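Pyridine nucleotide-disulphide oxidoreductase dimerisation region (Escherichia coli BL21, PDB 6KYY) is a hypochlorous acid-induced FAD-dependent flavoprotein disulfide reductase that probably takes part in resistance to reactive chlorine species. Local coordinates at the interface of chains A and B. Numbering follows the deposited sequence. Chains: chain A/B, Pyridine nucleotide-disulphide oxidoreductase dimerisation region.

Contact 1: the interface of chains A and B. Residues chain A 376-379; chain B 63, 77, 81.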
loop_
_atom_site.group_PDB
_atom_site.type_symbol
_atom_site.label_atom_id
_atom_site.label_comp_id
_atom_site.label_asym_id
_atom_site.label_seq_id
_atom_site.Cartn_x
_atom_site.Cartn_y
_atom_site.Cartn_z
ATOM N N ARG A 376 5.801 12.185 -1.059
ATOM C CA ARG A 376 5.472 13.603 -1.148
ATOM C C ARG A 376 3.997 13.801 -1.468
ATOM O O ARG A 376 3.379 14.769 -1.009
ATOM C CB ARG A 376 6.342 14.281 -2.205
ATOM C CG ARG A 376 7.418 15.182 -1.634
ATOM C CD ARG A 376 8.530 15.428 -2.640
ATOM N NE ARG A 376 9.767 15.819 -1.974
ATOM C CZ ARG A 376 10.500 15.002 -1.227
ATOM N NH1 ARG A 376 10.122 13.742 -1.055
ATOM N NH2 ARG A 376 11.611 15.442 -0.653
ATOM N N VAL A 377 3.420 12.895 -2.259
ATOM C CA VAL A 377 2.001 12.980 -2.586
ATOM C C VAL A 377 1.156 12.854 -1.324
ATOM O O VAL A 377 0.113 13.506 -1.186
ATOM C CB VAL A 377 1.635 11.905 -3.629
ATOM C CG1 VAL A 377 0.142 11.890 -3.884
ATOM C CG2 VAL A 377 2.399 12.144 -4.923
ATOM N N MET A 378 1.603 12.034 -0.375
ATOM C CA MET A 378 0.852 11.751 0.839
ATOM C C MET A 378 1.259 12.635 2.011
ATOM O O MET A 378 0.834 12.377 3.141
ATOM C CB MET A 378 1.011 10.279 1.217
ATOM C CG MET A 378 0.808 9.328 0.055
ATOM S SD MET A 378 1.019 7.613 0.546
ATOM C CE MET A 378 -0.602 7.262 1.215
ATOM N N ASN A 379 2.081 13.658 1.770
ATOM C CA ASN A 379 2.468 14.631 2.795
ATOM C C ASN A 379 3.111 13.966 4.013
ATOM O O ASN A 379 2.778 14.262 5.164
ATOM C CB ASN A 379 1.270 15.487 3.213
ATOM C CG ASN A 379 1.685 16.799 3.856
ATOM O OD1 ASN A 379 2.873 17.087 3.986
ATOM N ND2 ASN A 379 0.705 17.596 4.271
ATOM N N HIS B 63 -5.335 12.825 -2.696
ATOM C CA HIS B 63 -5.042 12.551 -1.293
ATOM C C HIS B 63 -5.605 13.642 -0.391
ATOM O O HIS B 63 -6.090 13.357 0.710
ATOM C CB HIS B 63 -3.535 12.406 -1.086
ATOM C CG HIS B 63 -3.147 12.111 0.329
ATOM N ND1 HIS B 63 -2.834 13.099 1.238
ATOM C CD2 HIS B 63 -3.024 10.937 0.994
ATOM C CE1 HIS B 63 -2.533 12.547 2.400
ATOM N NE2 HIS B 63 -2.640 11.236 2.279
ATOM N N ARG B 77 -0.800 23.287 -1.868
ATOM C CA ARG B 77 0.123 22.189 -1.605
ATOM C C ARG B 77 0.517 21.482 -2.895
ATOM O O ARG B 77 1.660 21.032 -3.038
ATOM C CB ARG B 77 -0.496 21.198 -0.620
ATOM C CG ARG B 77 0.496 20.185 -0.067
ATOM C CD ARG B 77 -0.155 19.251 0.940
ATOM N NE ARG B 77 -0.714 18.059 0.308
ATOM C CZ ARG B 77 -0.005 16.984 -0.021
ATOM N NH1 ARG B 77 1.298 16.946 0.219
ATOM N NH2 ARG B 77 -0.600 15.944 -0.590
ATOM N N VAL B 81 4.477 20.803 -4.299
ATOM C CA VAL B 81 5.020 19.496 -4.652
ATOM C C VAL B 81 5.510 19.482 -6.095
ATOM O O VAL B 81 6.579 18.936 -6.391
ATOM C CB VAL B 81 3.971 18.399 -4.394
ATOM C CG1 VAL B 81 4.488 17.048 -4.857
ATOM C CG2 VAL B 81 3.605 18.353 -2.917
#

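Contact 2: the interface of chains A and B. Residues chain A 373, 376-377, 433; chain B 50, 56, 85.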
loop_
_atom_site.group_PDB
_atom_site.type_symbol
_atom_site.label_atom_id
_atom_site.label_comp_id
_atom_site.label_asym_id
_atom_site.label_seq_id
_atom_site.Cartn_x
_atom_site.Cartn_y
_atom_site.Cartn_z
ATOM N N PRO A 373 8.682 10.077 -4.648
ATOM C CA PRO A 373 7.638 11.075 -4.931
ATOM C C PRO A 373 6.283 10.722 -4.342
ATOM O O PRO A 373 5.513 11.633 -4.013
ATOM C CB PRO A 373 7.595 11.110 -6.466
ATOM C CG PRO A 373 8.931 10.583 -6.896
ATOM C CD PRO A 373 9.280 9.539 -5.880
ATOM N N ARG A 376 5.801 12.185 -1.059
ATOM C CA ARG A 376 5.472 13.603 -1.148
ATOM C C ARG A 376 3.997 13.801 -1.468
ATOM O O ARG A 376 3.379 14.769 -1.009
ATOM C CB ARG A 376 6.342 14.281 -2.205
ATOM C CG ARG A 376 7.418 15.182 -1.634
ATOM C CD ARG A 376 8.530 15.428 -2.640
ATOM N NE ARG A 376 9.767 15.819 -1.974
ATOM C CZ ARG A 376 10.500 15.002 -1.227
ATOM N NH1 ARG A 376 10.122 13.742 -1.055
ATOM N NH2 ARG A 376 11.611 15.442 -0.653
ATOM N N VAL A 377 3.420 12.895 -2.259
ATOM C CA VAL A 377 2.001 12.980 -2.586
ATOM C C VAL A 377 1.156 12.854 -1.324
ATOM O O VAL A 377 0.113 13.506 -1.186
ATOM C CB VAL A 377 1.635 11.905 -3.629
ATOM C CG1 VAL A 377 0.142 11.890 -3.884
ATOM C CG2 VAL A 377 2.399 12.144 -4.923
ATOM N N HIS A 433 2.316 3.234 -10.676
ATOM C CA HIS A 433 2.791 4.600 -10.516
ATOM C C HIS A 433 1.591 5.533 -10.387
ATOM O O HIS A 433 0.671 5.472 -11.223
ATOM C CB HIS A 433 3.667 5.010 -11.705
ATOM C CG HIS A 433 4.439 6.273 -11.488
ATOM N ND1 HIS A 433 5.714 6.286 -10.964
ATOM C CD2 HIS A 433 4.122 7.566 -11.736
ATOM C CE1 HIS A 433 6.146 7.532 -10.892
ATOM N NE2 HIS A 433 5.200 8.328 -11.355
ATOM N N CYS B 50 4.498 13.821 -16.155
ATOM C CA CYS B 50 3.996 13.321 -14.876
ATOM C C CYS B 50 4.175 14.339 -13.753
ATOM O O CYS B 50 3.203 14.766 -13.121
ATOM C CB CYS B 50 4.699 12.009 -14.527
ATOM S SG CYS B 50 4.424 11.441 -12.807
ATOM N N ILE B 56 1.654 13.293 -10.381
ATOM C CA ILE B 56 1.951 13.862 -9.067
ATOM C C ILE B 56 0.942 14.941 -8.678
ATOM O O ILE B 56 0.383 14.862 -7.575
ATOM C CB ILE B 56 3.394 14.385 -9.007
ATOM C CG1 ILE B 56 4.362 13.276 -9.430
ATOM C CG2 ILE B 56 3.718 14.882 -7.605
ATOM C CD1 ILE B 56 5.777 13.470 -8.946
ATOM N N LEU B 85 9.714 19.151 -7.085
ATOM C CA LEU B 85 10.235 18.077 -7.919
ATOM C C LEU B 85 10.643 18.571 -9.300
ATOM O O LEU B 85 11.509 17.960 -9.936
ATOM C CB LEU B 85 9.208 16.950 -8.027
ATOM C CG LEU B 85 9.183 16.026 -6.806
ATOM C CD1 LEU B 85 7.827 15.358 -6.640
ATOM C CD2 LEU B 85 10.292 14.986 -6.892
#

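Contact 1: the interface of chains A and B
At the C-terminal end of the short helix A:373-377, backbone carbonyls of A:Arg376 and A:Val377 receive the guanidinium of B:Arg77 from helix B:71-94, a helix-end cap made across the two-fold interface. The two terminal nitrogens divide the work. NH1 of B:Arg77 donates to the carbonyl O of A:Arg376 at 3.3 Å, approaching nearly along the C=O axis (170° at the oxygen). NH2 donates to O of A:Val377 at 2.6 Å, but from above that carbonyl plane, 40° out of it. Both oxygens lie close to the guanidinium plane, so the flat group presents one edge to the helix end, and the paired bonds fix its rotation. After an extended run from CA to CD, turns at both chi3 (90°) and chi4 bring this edge toward chain A. A positive group here would be expected to suit the partly negative carbonyl end of the helix.

The side chain of A:Asn379 runs over one guanidinium face, displaced toward NH1. Its CB is 3.8 Å from CZ of B:Arg77, and its amide is turned almost parallel to the guanidinium. Beside this pair, B:Val81 adds a light contact, its CG2 4.1 Å from O of A:Arg376.

On the other flank, B:His63 of helix B:55-65 offers its imidazole flat to the chain leaving the helix. With CG anti to the backbone N, the ring reaches A:Met378, whose CA sits over its centre, 3.7 Å from the centroid, in a CH-pi contact. The carbonyl O of A:Met378 lies over the same face toward the CE1 corner, 3.5 Å from CE1 of B:His63, a close approach and not a hydrogen bond.

Contact 2: the interface of chains A and B
A:Pro373, the first residue of helix A:373-377, meets B:Ile56 near the start of helix B:55-65 in an apolar part of the dimer interface, flanked by a histidine–cysteine approach between the active-site elements. The firmer packing centres on B:Ile56 and B:Leu85. The two branches of B:Ile56 touch different residues. Its CD1 end meets the pyrrolidine edge at CB of A:Pro373, 3.9 Å away, while the CG2 methyls of B:Ile56 and A:Val377 meet at 4.1 Å as the side chains cross at a slant, the valine methyl pointing at the flank of the isoleucine's. The branching explains the division: CG2 is anti to the backbone N and CG1 lies beside it (chi1 -54°), which spreads the methyl and the ethyl arm along the helix of chain A. Within chain B, CD1 of B:Leu85 is 3.6 Å from CD1 of B:Ile56, so helix B:71-94 backs the isoleucine tip. The extended aliphatic stretch of A:Arg376 runs past the same leucine, its CD touching CD1 of B:Leu85 at 4.1 Å.

The histidine side is sparse by comparison, A:His433 and B:Cys50 each hiding only about 10 Å² or less. NE2 of A:His433 points at SG of B:Cys50 over 3.5 Å, a weak hydrogen bond with 144° at the hydrogen, and the cysteine is poorly ordered, so the distance deserves caution. As modelled, SG is anti to the backbone N (chi1 168°), which faces it toward the imidazole, though the disorder makes this tentative. B:Cys50 belongs to the redox-active cysteine pair, which is not disulfide-bonded here but forms a copper(II) site. In this class of disulfide reductases the partner histidine is the proton acceptor serving the cysteine that exchanges with substrate; the approach is consistent with the family's composite active site, in which that histidine comes from the other subunit.

Contacts 1 and 2 are neighbouring patches of one two-fold interface, their C-alpha centres about 8 Å apart. Both use helix A:373-377 and share A:Arg376 and A:Val377: backbone carbonyls serve contact 1, side chains serve contact 2. On the partner, helices B:55-65 and B:71-94 contribute to both. The centre of contact 1 lies about 13 Å from A:His433, which itself belongs to contact 2. The polar helix-end grip thus continues into apolar packing and then the active site, and the two-fold repeats it with chains exchanged; this continuity suggests that dimer assembly and placement of the catalytic histidine are structurally coupled.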